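Local coordinates for protein erythrocyte binding antigen 140 (Plasmodium falciparum, PDB 4GF2) that probably binds a receptor on the host erythrocyte surface during parasite invasion, here represented by the region holding its two Duffy-binding (DBL) domains, at residues A[402-406]-A[407-411]; A[413-416]-A[417-421]; A[474-478]-A[479-483]; A[432-435]-A[436-439]; A[439-442]-A[443-447]. The protein carries 3 engineered substitutions. All blocks are in the same frame, centred on the assembly; numbering follows the deposited sequence.

Interaction 1 (A[402-406]-A[407-411])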
# COMPACT_ATOMS: atom_id res chain seq x y z
N LEU A 402 -7.63 19.37 -3.29
CA LEU A 402 -7.44 18.00 -2.82
C LEU A 402 -6.87 18.03 -1.41
O LEU A 402 -7.33 17.30 -0.53
CB LEU A 402 -6.50 17.24 -3.75
CG LEU A 402 -7.09 16.87 -5.11
CD1 LEU A 402 -6.00 16.38 -6.05
CD2 LEU A 402 -8.16 15.81 -4.94
N ALA A 403 -5.88 18.89 -1.20
CA ALA A 403 -5.27 19.06 0.11
C ALA A 403 -6.34 19.43 1.14
O ALA A 403 -6.35 18.90 2.25
CB ALA A 403 -4.21 20.13 0.05
N ASP A 404 -7.23 20.34 0.77
CA ASP A 404 -8.28 20.79 1.68
C ASP A 404 -9.28 19.68 1.98
O ASP A 404 -9.88 19.64 3.05
CB ASP A 404 -9.01 21.99 1.09
CG ASP A 404 -8.37 23.31 1.50
OD1 ASP A 404 -8.12 23.49 2.70
OD2 ASP A 404 -8.12 24.15 0.61
N ILE A 405 -9.45 18.78 1.02
CA ILE A 405 -10.40 17.68 1.17
C ILE A 405 -9.82 16.62 2.11
O ILE A 405 -10.52 16.11 2.98
CB ILE A 405 -10.76 17.08 -0.21
CG1 ILE A 405 -11.70 18.02 -0.95
CG2 ILE A 405 -11.41 15.71 -0.05
CD1 ILE A 405 -11.96 17.62 -2.39
N ILE A 406 -8.54 16.32 1.92
CA ILE A 406 -7.84 15.36 2.78
C ILE A 406 -7.67 15.91 4.19
O ILE A 406 -7.83 15.18 5.17
CB ILE A 406 -6.45 15.04 2.22
CG1 ILE A 406 -6.56 14.37 0.84
CG2 ILE A 406 -5.67 14.16 3.18
CD1 ILE A 406 -7.38 13.09 0.83
N LYS A 407 -7.34 17.20 4.30
CA LYS A 407 -7.15 17.82 5.60
C LYS A 407 -8.49 17.98 6.33
O LYS A 407 -8.52 18.09 7.55
CB LYS A 407 -6.47 19.19 5.44
CG LYS A 407 -4.99 19.11 5.10
CD LYS A 407 -4.38 20.49 4.84
CE LYS A 407 -4.52 21.40 6.05
NZ LYS A 407 -3.78 22.68 5.90
N GLY A 408 -9.58 17.98 5.57
CA GLY A 408 -10.90 18.15 6.15
C GLY A 408 -11.29 19.61 6.30
O GLY A 408 -12.23 19.93 7.03
N SER A 409 -10.57 20.49 5.62
CA SER A 409 -10.86 21.92 5.71
C SER A 409 -11.66 22.39 4.50
O SER A 409 -12.10 23.54 4.45
CB SER A 409 -9.56 22.72 5.81
OG SER A 409 -8.74 22.49 4.67
N ASP A 410 -11.84 21.50 3.52
CA ASP A 410 -12.62 21.82 2.33
C ASP A 410 -14.00 22.35 2.70
O ASP A 410 -14.68 21.79 3.56
CB ASP A 410 -12.77 20.59 1.43
CG ASP A 410 -13.71 20.83 0.27
OD1 ASP A 410 -13.35 21.61 -0.64
OD2 ASP A 410 -14.82 20.24 0.26
N ILE A 411 -14.42 23.42 2.04
CA ILE A 411 -15.66 24.10 2.37
C ILE A 411 -16.91 23.33 1.94
O ILE A 411 -17.96 23.41 2.59
CB ILE A 411 -15.70 25.50 1.74
CG1 ILE A 411 -14.68 26.41 2.41
CG2 ILE A 411 -17.10 26.11 1.86
CD1 ILE A 411 -14.55 27.78 1.76

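Interaction 2 (A[413-416]-A[417-421])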
# COMPACT_ATOMS: atom_id res chain seq x y z
N LYS A 413 -17.64 19.86 1.38
CA LYS A 413 -18.05 18.66 2.11
C LYS A 413 -19.13 17.92 1.33
O LYS A 413 -20.17 17.56 1.88
CB LYS A 413 -18.58 19.03 3.50
CG LYS A 413 -17.59 19.77 4.38
CD LYS A 413 -16.36 18.93 4.65
CE LYS A 413 -15.55 19.50 5.81
NZ LYS A 413 -14.33 18.69 6.08
N ASP A 414 -18.87 17.72 0.04
CA ASP A 414 -19.81 17.02 -0.82
C ASP A 414 -19.72 15.52 -0.57
O ASP A 414 -18.87 15.05 0.18
CB ASP A 414 -19.48 17.29 -2.29
CG ASP A 414 -18.20 16.63 -2.73
OD1 ASP A 414 -17.22 16.67 -1.96
OD2 ASP A 414 -18.17 16.04 -3.83
N TYR A 415 -20.60 14.77 -1.22
CA TYR A 415 -20.71 13.34 -0.99
C TYR A 415 -19.38 12.62 -1.12
O TYR A 415 -19.06 11.76 -0.30
CB TYR A 415 -21.72 12.74 -1.96
CG TYR A 415 -21.95 11.26 -1.77
CD1 TYR A 415 -22.91 10.80 -0.89
CD2 TYR A 415 -21.20 10.33 -2.47
CE1 TYR A 415 -23.12 9.44 -0.71
CE2 TYR A 415 -21.40 8.98 -2.30
CZ TYR A 415 -22.36 8.54 -1.42
OH TYR A 415 -22.56 7.18 -1.25
N TYR A 416 -18.60 12.95 -2.14
CA TYR A 416 -17.37 12.20 -2.42
C TYR A 416 -16.17 12.74 -1.65
O TYR A 416 -15.33 11.97 -1.19
CB TYR A 416 -17.10 12.16 -3.92
CG TYR A 416 -18.17 11.43 -4.67
CD1 TYR A 416 -18.18 10.04 -4.73
CD2 TYR A 416 -19.19 12.11 -5.30
CE1 TYR A 416 -19.17 9.36 -5.42
CE2 TYR A 416 -20.18 11.45 -5.98
CZ TYR A 416 -20.18 10.08 -6.04
OH TYR A 416 -21.17 9.44 -6.73
N GLY A 417 -16.11 14.05 -1.50
CA GLY A 417 -15.10 14.66 -0.65
C GLY A 417 -15.18 14.13 0.78
O GLY A 417 -14.18 13.66 1.33
N LYS A 418 -16.37 14.19 1.37
CA LYS A 418 -16.59 13.72 2.73
C LYS A 418 -16.11 12.29 2.93
O LYS A 418 -15.42 11.99 3.90
CB LYS A 418 -18.07 13.79 3.10
CG LYS A 418 -18.49 15.04 3.84
CD LYS A 418 -19.05 14.69 5.21
CE LYS A 418 -20.04 15.73 5.71
NZ LYS A 418 -20.58 15.40 7.05
N LYS A 419 -16.50 11.41 2.02
CA LYS A 419 -16.11 10.01 2.13
C LYS A 419 -14.61 9.84 2.00
O LYS A 419 -14.03 8.92 2.58
CB LYS A 419 -16.85 9.16 1.10
CG LYS A 419 -18.31 9.01 1.44
CD LYS A 419 -18.96 7.85 0.72
CE LYS A 419 -20.38 7.62 1.21
NZ LYS A 419 -20.44 7.37 2.67
N MET A 420 -13.97 10.73 1.25
CA MET A 420 -12.52 10.69 1.13
C MET A 420 -11.90 11.00 2.49
O MET A 420 -10.97 10.32 2.93
CB MET A 420 -12.06 11.72 0.09
CG MET A 420 -10.64 11.51 -0.40
SD MET A 420 -10.43 9.88 -1.15
CE MET A 420 -8.65 9.86 -1.41
N GLU A 421 -12.44 12.01 3.16
CA GLU A 421 -11.95 12.42 4.46
C GLU A 421 -12.18 11.34 5.51
O GLU A 421 -11.29 10.99 6.27
CB GLU A 421 -12.65 13.71 4.89
CG GLU A 421 -12.26 14.20 6.27
CD GLU A 421 -13.09 15.39 6.71
OE1 GLU A 421 -13.79 15.97 5.85
OE2 GLU A 421 -13.05 15.74 7.91
O HOH W 1 -13.55 17.95 9.16

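Interaction 3 (A[474-478]-A[479-483])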
# COMPACT_ATOMS: atom_id res chain seq x y z
N GLN A 474 -1.10 25.99 -1.42
CA GLN A 474 -2.01 25.07 -0.74
C GLN A 474 -2.31 25.53 0.69
O GLN A 474 -3.34 25.17 1.25
CB GLN A 474 -1.42 23.66 -0.74
CG GLN A 474 -2.25 22.64 0.03
CD GLN A 474 -1.62 22.25 1.35
OE1 GLN A 474 -0.40 22.10 1.45
NE2 GLN A 474 -2.45 22.08 2.38
N LYS A 475 -1.40 26.31 1.26
CA LYS A 475 -1.58 26.79 2.63
C LYS A 475 -2.53 27.99 2.71
O LYS A 475 -2.95 28.38 3.80
CB LYS A 475 -0.23 27.17 3.25
CG LYS A 475 0.70 25.98 3.49
CD LYS A 475 1.75 26.31 4.54
CE LYS A 475 2.67 25.13 4.82
NZ LYS A 475 3.71 24.97 3.76
N ILE A 476 -2.85 28.58 1.56
CA ILE A 476 -3.75 29.73 1.52
C ILE A 476 -5.20 29.31 1.68
O ILE A 476 -5.66 28.40 0.98
CB ILE A 476 -3.61 30.50 0.20
CG1 ILE A 476 -2.23 31.15 0.10
CG2 ILE A 476 -4.70 31.56 0.07
CD1 ILE A 476 -2.00 31.92 -1.18
N PRO A 477 -5.93 29.96 2.60
CA PRO A 477 -7.35 29.65 2.79
C PRO A 477 -8.07 29.42 1.47
O PRO A 477 -7.97 30.23 0.55
CB PRO A 477 -7.88 30.90 3.50
CG PRO A 477 -6.72 31.35 4.31
CD PRO A 477 -5.48 31.02 3.51
N GLN A 478 -8.78 28.30 1.39
CA GLN A 478 -9.44 27.88 0.16
C GLN A 478 -10.25 29.01 -0.47
O GLN A 478 -10.10 29.30 -1.66
CB GLN A 478 -10.33 26.68 0.45
CG GLN A 478 -10.93 26.03 -0.77
CD GLN A 478 -11.65 24.75 -0.43
OE1 GLN A 478 -12.42 24.69 0.53
NE2 GLN A 478 -11.39 23.70 -1.21
N PHE A 479 -11.12 29.64 0.31
CA PHE A 479 -11.98 30.70 -0.21
C PHE A 479 -11.18 31.79 -0.91
O PHE A 479 -11.59 32.30 -1.96
CB PHE A 479 -12.79 31.34 0.91
CG PHE A 479 -13.41 32.65 0.52
CD1 PHE A 479 -14.48 32.69 -0.36
CD2 PHE A 479 -12.91 33.84 1.02
CE1 PHE A 479 -15.04 33.89 -0.73
CE2 PHE A 479 -13.48 35.05 0.65
CZ PHE A 479 -14.54 35.07 -0.22
N LEU A 480 -10.04 32.16 -0.34
CA LEU A 480 -9.19 33.18 -0.92
C LEU A 480 -8.65 32.72 -2.27
O LEU A 480 -8.55 33.51 -3.21
CB LEU A 480 -8.03 33.53 0.02
CG LEU A 480 -8.43 34.26 1.31
CD1 LEU A 480 -7.23 34.42 2.23
CD2 LEU A 480 -9.04 35.61 0.99
N ARG A 481 -8.32 31.43 -2.37
CA ARG A 481 -7.84 30.88 -3.63
C ARG A 481 -8.96 30.90 -4.66
O ARG A 481 -8.73 31.20 -5.83
CB ARG A 481 -7.35 29.45 -3.44
CG ARG A 481 -6.27 29.30 -2.38
CD ARG A 481 -5.58 27.96 -2.47
NE ARG A 481 -6.52 26.86 -2.68
CZ ARG A 481 -7.01 26.07 -1.72
NH1 ARG A 481 -6.65 26.25 -0.45
NH2 ARG A 481 -7.85 25.10 -2.03
N TRP A 482 -10.18 30.60 -4.21
CA TRP A 482 -11.33 30.54 -5.10
C TRP A 482 -11.72 31.93 -5.57
O TRP A 482 -12.02 32.13 -6.75
CB TRP A 482 -12.51 29.87 -4.41
CG TRP A 482 -12.31 28.42 -4.21
CD1 TRP A 482 -11.25 27.67 -4.63
CD2 TRP A 482 -13.20 27.51 -3.54
NE1 TRP A 482 -11.42 26.36 -4.26
CE2 TRP A 482 -12.61 26.24 -3.59
CE3 TRP A 482 -14.44 27.66 -2.91
CZ2 TRP A 482 -13.21 25.12 -3.03
CZ3 TRP A 482 -15.03 26.55 -2.36
CH2 TRP A 482 -14.42 25.29 -2.42
N PHE A 483 -11.72 32.88 -4.64
CA PHE A 483 -12.07 34.26 -4.95
C PHE A 483 -11.24 34.77 -6.12
O PHE A 483 -11.77 35.34 -7.08
CB PHE A 483 -11.85 35.15 -3.72
CG PHE A 483 -12.41 36.54 -3.85
CD1 PHE A 483 -13.30 36.86 -4.86
CD2 PHE A 483 -12.04 37.53 -2.95
CE1 PHE A 483 -13.82 38.14 -4.97
CE2 PHE A 483 -12.55 38.81 -3.06
CZ PHE A 483 -13.44 39.11 -4.07

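Interaction 4 (A[432-435]-A[436-439])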
# COMPACT_ATOMS: atom_id res chain seq x y z
N LYS A 432 -8.46 7.21 19.94
CA LYS A 432 -8.89 8.56 20.27
C LYS A 432 -9.41 9.19 18.99
O LYS A 432 -8.66 9.38 18.04
CB LYS A 432 -7.74 9.39 20.84
CG LYS A 432 -8.20 10.56 21.70
CD LYS A 432 -7.13 11.63 21.81
CE LYS A 432 -7.50 12.67 22.87
NZ LYS A 432 -6.47 13.73 23.00
N ARG A 433 -10.70 9.51 18.97
CA ARG A 433 -11.35 9.85 17.71
C ARG A 433 -12.20 11.12 17.76
O ARG A 433 -13.18 11.25 17.03
CB ARG A 433 -12.18 8.66 17.23
CG ARG A 433 -11.40 7.35 17.29
CD ARG A 433 -11.99 6.27 16.41
NE ARG A 433 -11.95 6.62 14.99
CZ ARG A 433 -10.86 6.61 14.23
NH1 ARG A 433 -9.68 6.29 14.74
NH2 ARG A 433 -10.94 6.93 12.95
N ASN A 434 -11.81 12.05 18.62
CA ASN A 434 -12.42 13.37 18.63
C ASN A 434 -11.96 14.21 17.43
O ASN A 434 -10.91 13.93 16.84
CB ASN A 434 -12.12 14.10 19.94
CG ASN A 434 -10.63 14.15 20.25
OD1 ASN A 434 -10.06 13.17 20.75
ND2 ASN A 434 -10.00 15.28 19.97
N GLU A 435 -12.75 15.22 17.09
CA GLU A 435 -12.48 16.05 15.91
C GLU A 435 -11.01 16.41 15.75
O GLU A 435 -10.37 16.03 14.77
CB GLU A 435 -13.30 17.34 15.96
CG GLU A 435 -14.74 17.20 15.50
CD GLU A 435 -15.39 18.54 15.21
OE1 GLU A 435 -16.36 18.90 15.91
OE2 GLU A 435 -14.93 19.23 14.27
N GLU A 436 -10.47 17.16 16.71
CA GLU A 436 -9.11 17.68 16.59
C GLU A 436 -8.08 16.56 16.44
O GLU A 436 -7.13 16.69 15.67
CB GLU A 436 -8.76 18.57 17.78
CG GLU A 436 -7.36 19.14 17.70
CD GLU A 436 -7.16 20.34 18.60
OE1 GLU A 436 -7.59 20.28 19.77
OE2 GLU A 436 -6.59 21.34 18.13
N SER A 437 -8.28 15.47 17.16
CA SER A 437 -7.34 14.37 17.12
C SER A 437 -7.27 13.78 15.72
O SER A 437 -6.19 13.52 15.20
CB SER A 437 -7.74 13.29 18.13
OG SER A 437 -6.81 12.23 18.14
N LEU A 438 -8.43 13.58 15.11
CA LEU A 438 -8.50 13.03 13.76
C LEU A 438 -7.96 14.01 12.73
O LEU A 438 -7.33 13.61 11.74
CB LEU A 438 -9.94 12.65 13.41
CG LEU A 438 -10.55 11.53 14.25
CD1 LEU A 438 -11.98 11.30 13.83
CD2 LEU A 438 -9.73 10.26 14.14
N LYS A 439 -8.22 15.30 12.94
CA LYS A 439 -7.72 16.33 12.05
C LYS A 439 -6.20 16.28 12.01
O LYS A 439 -5.60 16.21 10.93
CB LYS A 439 -8.18 17.72 12.51
CG LYS A 439 -7.84 18.84 11.53
CD LYS A 439 -8.00 20.22 12.15
CE LYS A 439 -6.96 20.46 13.24
NZ LYS A 439 -6.68 21.91 13.46

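Interaction 5 (A[439-442]-A[443-447])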
# COMPACT_ATOMS: atom_id res chain seq x y z
N LYS A 439 -8.22 15.30 12.94
CA LYS A 439 -7.72 16.33 12.05
C LYS A 439 -6.20 16.28 12.01
O LYS A 439 -5.60 16.21 10.93
CB LYS A 439 -8.18 17.72 12.51
CG LYS A 439 -7.84 18.84 11.53
CD LYS A 439 -8.00 20.22 12.15
CE LYS A 439 -6.96 20.46 13.24
NZ LYS A 439 -6.68 21.91 13.46
N ILE A 440 -5.58 16.30 13.18
CA ILE A 440 -4.12 16.32 13.29
C ILE A 440 -3.51 15.15 12.53
O ILE A 440 -2.46 15.29 11.89
CB ILE A 440 -3.65 16.29 14.75
CG1 ILE A 440 -4.09 17.57 15.47
CG2 ILE A 440 -2.14 16.15 14.84
CD1 ILE A 440 -3.99 17.49 16.98
N PHE A 441 -4.15 13.99 12.59
CA PHE A 441 -3.66 12.83 11.86
C PHE A 441 -3.71 13.08 10.36
O PHE A 441 -2.72 12.91 9.65
CB PHE A 441 -4.48 11.58 12.19
CG PHE A 441 -4.12 10.39 11.36
CD1 PHE A 441 -3.14 9.51 11.78
CD2 PHE A 441 -4.75 10.15 10.15
CE1 PHE A 441 -2.80 8.41 11.01
CE2 PHE A 441 -4.42 9.05 9.38
CZ PHE A 441 -3.44 8.18 9.81
N ARG A 442 -4.88 13.49 9.87
CA ARG A 442 -5.04 13.77 8.45
C ARG A 442 -4.02 14.82 8.01
O ARG A 442 -3.36 14.66 6.98
CB ARG A 442 -6.46 14.23 8.16
CG ARG A 442 -7.53 13.17 8.39
CD ARG A 442 -8.87 13.58 7.79
NE ARG A 442 -9.23 14.94 8.20
CZ ARG A 442 -9.91 15.24 9.30
NH1 ARG A 442 -10.33 14.28 10.12
NH2 ARG A 442 -10.18 16.51 9.58
N GLU A 443 -3.89 15.88 8.79
CA GLU A 443 -2.97 16.96 8.45
C GLU A 443 -1.54 16.44 8.31
O GLU A 443 -0.83 16.79 7.37
CB GLU A 443 -3.04 18.07 9.50
CG GLU A 443 -4.32 18.90 9.42
CD GLU A 443 -4.36 20.03 10.43
OE1 GLU A 443 -3.46 20.10 11.29
OE2 GLU A 443 -5.29 20.86 10.36
N LYS A 444 -1.13 15.58 9.24
CA LYS A 444 0.20 14.98 9.18
C LYS A 444 0.31 14.03 7.99
O LYS A 444 1.36 13.95 7.35
CB LYS A 444 0.51 14.23 10.48
CG LYS A 444 0.76 15.13 11.67
CD LYS A 444 1.03 14.32 12.93
CE LYS A 444 1.36 15.22 14.11
NZ LYS A 444 1.60 14.42 15.35
N TRP A 445 -0.78 13.32 7.70
CA TRP A 445 -0.77 12.37 6.60
C TRP A 445 -0.58 13.09 5.27
O TRP A 445 0.16 12.62 4.41
CB TRP A 445 -2.08 11.57 6.59
CG TRP A 445 -2.03 10.40 5.67
CD1 TRP A 445 -1.65 9.13 5.98
CD2 TRP A 445 -2.37 10.39 4.28
NE1 TRP A 445 -1.74 8.33 4.87
CE2 TRP A 445 -2.17 9.08 3.81
CE3 TRP A 445 -2.81 11.36 3.38
CZ2 TRP A 445 -2.41 8.71 2.49
CZ3 TRP A 445 -3.05 11.00 2.06
CH2 TRP A 445 -2.84 9.68 1.63
N TRP A 446 -1.25 14.22 5.11
CA TRP A 446 -1.11 15.01 3.89
C TRP A 446 0.32 15.51 3.73
O TRP A 446 0.88 15.47 2.63
CB TRP A 446 -2.08 16.19 3.88
CG TRP A 446 -1.81 17.12 2.74
CD1 TRP A 446 -1.22 18.35 2.80
CD2 TRP A 446 -2.10 16.89 1.36
NE1 TRP A 446 -1.13 18.90 1.55
CE2 TRP A 446 -1.66 18.02 0.64
CE3 TRP A 446 -2.69 15.83 0.65
CZ2 TRP A 446 -1.79 18.13 -0.74
CZ3 TRP A 446 -2.82 15.95 -0.72
CH2 TRP A 446 -2.38 17.08 -1.40
N ASP A 447 0.93 15.97 4.82
CA ASP A 447 2.31 16.46 4.77
C ASP A 447 3.26 15.36 4.31
O ASP A 447 4.22 15.62 3.59
CB ASP A 447 2.75 17.01 6.13
CG ASP A 447 2.16 18.38 6.42
OD1 ASP A 447 1.70 19.05 5.48
OD2 ASP A 447 2.16 18.78 7.61

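Interaction 1 (A[402-406]-A[407-411])
Asp404 and Asp410 meet where helix 388-407 ends, in a Schellman-type C-cap turned by Gly408, whose positive phi of 86° suits a residue without a side chain. The carbonyl of Asp404 draws in the chain that leaves the helix. Its O takes a firm bond from Asp410 N at 2.7 Å, with the donor standing well above the carbonyl plane. It also takes a weak one from Ser409 N. A second weak bond, from Gly408 N to Ile405 O, completes the Schellman pattern.

Asp410 turns its carboxylate back along the helix: CG lies opposite the backbone N (chi1 173°). The side chain runs beside that of Ile405 and points the same way, with Asp410 CG 3.7 Å from Ile405 CG1. Aspartate suits this spot because its oxygens have partners beyond the turn: OD1 accepts from Gln478 and OD2 forms a salt bridge with Arg345. Asp404 OD2 likewise forms a salt bridge with Arg481, at the start of helix 478-508, so both buried acids are engaged.

Lys407 lays its aliphatic part over the preceding turn before its chain bends at chi3 (60°) and carries the amine away from 402-406. Its N donates to Ala403 O at 2.8 Å, and its first methylenes rest on the same carbonyl oxygen, with Lys407 CG 3.2 Å from Ala403 O.

Interaction 2 (A[413-416]-A[417-421])
Lys413 and Glu421 reach for each other from the two ends of this segment pair, their side chains crossing obliquely beside the first turns of helix 415-427. The lysine chain bends at chi2 (-61°), which brings NZ to 2.8 Å from Glu421 OE1 in a salt bridge. The amine approaches on the syn side of that oxygen, 26° out of the carboxylate plane. A water spans the same pair, accepting from Lys413 NZ and donating to Glu421 OE2. Lys413 NZ is also bonded to the carbonyl of Gly408, so the amine is held by both the glutamate and the preceding turn.

Between these residues lies a classic N-cap. Asp414 precedes the helix, and its OD1 accepts from Gly417 N at 2.9 Å, the donor coming from above the carboxylate plane. Having no side chain, Gly417 allows Asp414 OD1 within 3.2 Å of its CA. Arg345 forms a salt bridge with the same oxygen, so OD1 is held by both a backbone N-H and a guanidinium. Asp414 O meanwhile receives Lys418 N at 2.9 Å, the regular helical bond of the first turn.

On another side of the helix, the Tyr415 ring is crossed at a slant by the end of Lys419. The CE carbon comes closest, 3.3 Å from Tyr415 OH and 3.4 Å from CZ. Lysine fits here because its methylenes can line an aromatic ring. Tyr416 turns one ring face to its neighbour, with Tyr415 CD2 over the ring centre, 3.5 Å above its plane.

Interaction 3 (A[474-478]-A[479-483])
Ile476 opens the corner where short helix 470-475 gives way to the long helix 478-508 of the Duffy-binding domain, and it meets both Leu480 and Arg481. Its CG2 branch packs against two methylenes one turn on, 3.9 Å from Leu480 CB and 3.7 Å from Arg481 CG. Its carbonyl O accepts from Arg481 NH1 at 2.8 Å, the donor lying nearly along the C=O axis. The guanidinium is thereby folded back across the start of its own helix.

Pro477 follows at the N-cap, where proline is tolerated because the helix has no need of the N-H it lacks. Its O receives Arg481 N in the carbonyl plane, and its ring packs beside Leu480, with CG 3.7 Å from Leu480 CD1.

Gln478 is the first helical residue and is gripped on two sides. Its CA sits over one face of the Arg481 guanidinium, whose NH2 also forms a salt bridge with Asp401. Its side chain starts with CG turned away from the backbone N (chi1 -172°) and stretches across Trp482. The amide is tied down beyond the corner: OE1 accepts from Ile411 N, while NE2 donates to Asp401. Asp401 also accepts from Trp482 NE1. Glutamine suits this place in offering methylenes to a ring and an amide to buried partners: Gln478 CG makes a CH-pi contact over the six-membered ring of Trp482, 3.6 Å from its centroid.

Interaction 4 (A[432-435]-A[436-439])
This is a surface contact at the start of helix 435-457, where Arg433 and Lys432 of the incoming loop fold against Leu438 and Ser437 of the first turn. The leucine carries the apolar part. Its CD2 methyl lies over one face of the Arg433 guanidinium, 3.7 Å from NH2, while its CD1 touches the arginine backbone, 3.4 Å from Arg433 O. A bend of the arginine chain at chi3 (64°) helps swing the flat group over the leucine.

The guanidinium is held in that orientation from outside: NH1 donates to the carbonyls of Asp430 and Asn428, and NH2 to that of Asn425. Arginine suits the place because its edge can bond several loop carbonyls while a face stays available to a methyl.

Ser437 is short enough to fit under the loop, and its OG makes a weak bond to Lys432 O at 3.4 Å. The backbone starts the helix regularly, with Leu438 N donating to Asn434 O at 3.0 Å and Lys439 N to Glu435 O at 2.9 Å. Arg433 and Leu438 sit where a hydrophobic staple would, but here a methyl meets a guanidinium; the arrangement is that of a helix N-terminus with Asn434 at the N-cap.

Interaction 5 (A[439-442]-A[443-447])
Four regular backbone bonds link 439-442 to 443-447 along helix 435-457, from Glu443 N to Lys439 O at 2.8 Å through to Trp446 N on Arg442 O at 2.9 Å.

Charge adds one link, between two partly exposed side chains. The chain of Lys439 bends at chi3 (67°) and crosses the Glu443 side chain at a slant, leaving NZ 3.6 Å from OE2, a long and weak salt bridge. The lysine methylenes come closer than the amine, CD being 3.3 Å from the same Glu443 OE2.

Apolar contacts follow the same one-turn spacing. Ile440 and Lys444 lie side by side, with the isoleucine CG2 3.7 Å from Lys444 CE; the long lysine can cover a methyl and still carry its amine to solvent. Phe441 and Trp445 form a looser aromatic pair: their planes are 27° from parallel, but the phenyl and five-membered ring are slid apart, centroids 5.9 Å from each other.

Arg442 bonds Asn425 and the carbonyl of Lys407, Trp445 meets Tyr364 edge-to-face, and Trp446 packs on Ala403 and Ile406. Lys439, Glu443 and Lys444 lie toward the surface while both tryptophans, with Arg442, face neighbouring helices, an amphipathic pattern expected in the alpha-helical Duffy-binding fold.

All five contacts fall within the second Duffy-binding domain and come along the chain in the order 1, 2, 4, 5, 3. Interaction 1 ends helix 388-407 and interaction 2 begins helix 415-427, their centres about 9 Å apart. Interactions 4 and 5 share Lys439 and follow each other on helix 435-457. Interaction 3, at the start of helix 478-508, lies about 24 Å from interaction 4 between centres and does not touch it. Interaction 1 touches all the others, meeting interaction 3 also where Ala403 packs on Gln474. Helix ends, the turns between them and the inner side of helix 435-457 thus meet within one domain.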